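Sugar ABC transporter, sugar-binding protein (Streptococcus pneumoniae, PDB 2HEU) probably captures raffinose-type sugars outside the cell and delivers them to an ABC transporter for uptake, as a solute-binding protein. Local coordinates at residues K103-Y109 with T332-G336. Numbering follows the deposited sequence.
Sequences KRVKNGY and TAIEG. With NA (sodium ion), chain E.
Lys106 of 103-109 lies along the backbone of Ala333 and Thr332 and is fixed at both ends. Its backbone N donates to Ala333 O at 2.8 Å. CG sits beside the backbone N (chi1 -71°), and the chain is extended from there on. CB and CG pass Ala333 O, CG within 3.2 Å of it. CD runs on past Ala333 CA and CE nears Thr332 O. NZ ends the run with a hydrogen bond to Thr332 O of 2.7 Å.

Glu335 N donates to Arg104 O at 2.9 Å. With the Lys106 bond this gives a single beta bridge, Val105 with Ile334. Beside the bridge, Val105 CG1 touches Ala333 CB and Val105 CG2 touches Ile334 CD1.

The Glu335 side chain continues past Arg104 O to a sodium ion. Its carboxylate binds the metal through both oxygens, OE1 at 2.5 Å and OE2 at 2.4 Å. Lys103 O binds the sodium ion at 2.3 Å, and three waters bring the ligand atoms to six. The ion probably offsets the closeness of Lys103 O and Glu335 OE1. One metal-bound water also donates to Val105 O and Asn107 OD1. A second water, not on the metal, links Asn107 N to Glu335 OE2.

Bridge and sodium site tie together segments over 220 residues apart in this solute-binding protein fold. Segment 103-109 leaves a 3-10 turn and continues as loop; 332-336 is irregular. Ile334 and Thr332 pack on helix 318-328, while Val105 and Tyr109 touch strand 122-123. Ala333 pairs with Phe124 through backbone bonds. Arg104 NH1 is hydrogen-bonded to Thr316 and salt-bridged to Glu313 of helix 305-315.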
loop_
_atom_site.group_PDB
_atom_site.type_symbol
_atom_site.label_atom_id
_atom_site.label_comp_id
_atom_site.label_asym_id
_atom_site.label_seq_id
_atom_site.Cartn_x
_atom_site.Cartn_y
_atom_site.Cartn_z
ATOM N N LYS A 103 -16.002 -13.771 6.334
ATOM C CA LYS A 103 -16.248 -14.368 5.051
ATOM C C LYS A 103 -16.556 -13.312 3.955
ATOM O O LYS A 103 -16.522 -13.603 2.759
ATOM C CB LYS A 103 -17.378 -15.385 5.135
ATOM C CG LYS A 103 -17.084 -16.508 6.141
ATOM C CD LYS A 103 -15.695 -17.189 5.927
ATOM C CE LYS A 103 -15.384 -17.817 4.526
ATOM N NZ LYS A 103 -13.991 -18.537 4.372
ATOM N N ARG A 104 -16.869 -12.080 4.370
ATOM C CA ARG A 104 -17.102 -10.948 3.484
ATOM C C ARG A 104 -15.820 -10.358 2.910
ATOM O O ARG A 104 -15.929 -9.544 1.987
ATOM C CB ARG A 104 -17.956 -9.870 4.143
ATOM C CG ARG A 104 -19.301 -10.406 4.622
ATOM C CD ARG A 104 -19.972 -9.448 5.542
ATOM N NE ARG A 104 -21.289 -9.958 5.949
ATOM C CZ ARG A 104 -22.047 -9.386 6.852
ATOM N NH1 ARG A 104 -21.608 -8.286 7.427
ATOM N NH2 ARG A 104 -23.251 -9.936 7.138
ATOM N N VAL A 105 -14.674 -10.765 3.456
ATOM C CA VAL A 105 -13.382 -10.317 2.862
ATOM C C VAL A 105 -13.060 -11.267 1.716
ATOM O O VAL A 105 -13.173 -12.480 1.861
ATOM C CB VAL A 105 -12.315 -10.356 3.915
ATOM C CG1 VAL A 105 -10.931 -9.910 3.294
ATOM C CG2 VAL A 105 -12.669 -9.419 5.098
ATOM N N LYS A 106 -12.623 -10.721 0.605
ATOM C CA LYS A 106 -12.212 -11.557 -0.556
ATOM C C LYS A 106 -11.340 -12.713 -0.226
ATOM O O LYS A 106 -10.428 -12.634 0.618
ATOM C CB LYS A 106 -11.548 -10.647 -1.587
ATOM C CG LYS A 106 -12.617 -9.767 -2.212
ATOM C CD LYS A 106 -12.107 -8.737 -3.185
ATOM C CE LYS A 106 -13.233 -7.740 -3.517
ATOM N NZ LYS A 106 -12.806 -6.532 -4.240
ATOM N N ASN A 107 -11.597 -13.803 -0.945
ATOM C CA ASN A 107 -10.933 -15.097 -0.726
ATOM C C ASN A 107 -9.430 -14.891 -0.517
ATOM O O ASN A 107 -8.747 -14.319 -1.360
ATOM C CB ASN A 107 -11.119 -15.936 -1.957
ATOM C CG ASN A 107 -12.444 -16.562 -2.069
ATOM O OD1 ASN A 107 -13.262 -16.436 -1.159
ATOM N ND2 ASN A 107 -12.656 -17.304 -3.130
ATOM N N GLY A 108 -8.917 -15.460 0.573
ATOM C CA GLY A 108 -7.455 -15.546 0.744
ATOM C C GLY A 108 -6.789 -14.270 1.224
ATOM O O GLY A 108 -5.623 -14.326 1.621
ATOM N N TYR A 109 -7.495 -13.136 1.267
ATOM C CA TYR A 109 -6.781 -11.922 1.515
ATOM C C TYR A 109 -6.462 -11.667 2.987
ATOM O O TYR A 109 -5.343 -11.308 3.322
ATOM C CB TYR A 109 -7.490 -10.721 0.889
ATOM C CG TYR A 109 -6.581 -9.502 0.879
ATOM C CD1 TYR A 109 -5.457 -9.517 0.049
ATOM C CD2 TYR A 109 -6.671 -8.421 1.739
ATOM C CE1 TYR A 109 -4.524 -8.555 0.048
ATOM C CE2 TYR A 109 -5.742 -7.347 1.739
ATOM C CZ TYR A 109 -4.675 -7.446 0.867
ATOM O OH TYR A 109 -3.713 -6.458 0.959
ATOM N N THR A 332 -11.206 -1.960 -2.245
ATOM C CA THR A 332 -11.785 -2.628 -1.128
ATOM C C THR A 332 -11.839 -4.128 -1.266
ATOM O O THR A 332 -12.243 -4.663 -2.331
ATOM C CB THR A 332 -13.170 -2.029 -0.725
ATOM O OG1 THR A 332 -13.691 -2.770 0.408
ATOM C CG2 THR A 332 -14.178 -2.141 -1.791
ATOM N N ALA A 333 -11.526 -4.853 -0.187
ATOM C CA ALA A 333 -11.618 -6.251 -0.161
ATOM C C ALA A 333 -13.004 -6.760 0.230
ATOM O O ALA A 333 -13.234 -7.977 0.339
ATOM C CB ALA A 333 -10.584 -6.869 0.813
ATOM N N ILE A 334 -13.935 -5.871 0.489
ATOM C CA ILE A 334 -15.269 -6.267 0.974
ATOM C C ILE A 334 -16.177 -6.634 -0.197
ATOM O O ILE A 334 -16.369 -5.850 -1.144
ATOM C CB ILE A 334 -15.845 -5.141 1.798
ATOM C CG1 ILE A 334 -14.988 -4.894 3.072
ATOM C CG2 ILE A 334 -17.336 -5.440 2.181
ATOM C CD1 ILE A 334 -14.763 -6.045 3.982
ATOM N N GLU A 335 -16.734 -7.819 -0.140
ATOM C CA GLU A 335 -17.567 -8.347 -1.164
ATOM C C GLU A 335 -18.783 -7.464 -1.294
ATOM O O GLU A 335 -19.353 -6.945 -0.323
ATOM C CB GLU A 335 -17.817 -9.843 -0.905
ATOM C CG GLU A 335 -16.506 -10.726 -0.961
ATOM C CD GLU A 335 -16.669 -12.134 -0.469
ATOM O OE1 GLU A 335 -17.743 -12.423 0.138
ATOM O OE2 GLU A 335 -15.797 -13.003 -0.714
ATOM N N GLY A 336 -19.252 -7.321 -2.526
ATOM C CA GLY A 336 -20.503 -6.640 -2.793
ATOM C C GLY A 336 -20.504 -5.131 -2.979
ATOM O O GLY A 336 -21.546 -4.546 -3.231
HETATM NA NA NA E . -16.716 -14.678 0.685
HETATM O O HOH W 1 -14.326 -14.868 0.924
HETATM O O HOH W 2 -13.994 -13.843 -2.594
HETATM O O HOH W 3 -18.908 -15.011 1.421
HETATM O O HOH W 4 -16.443 -16.834 1.607
#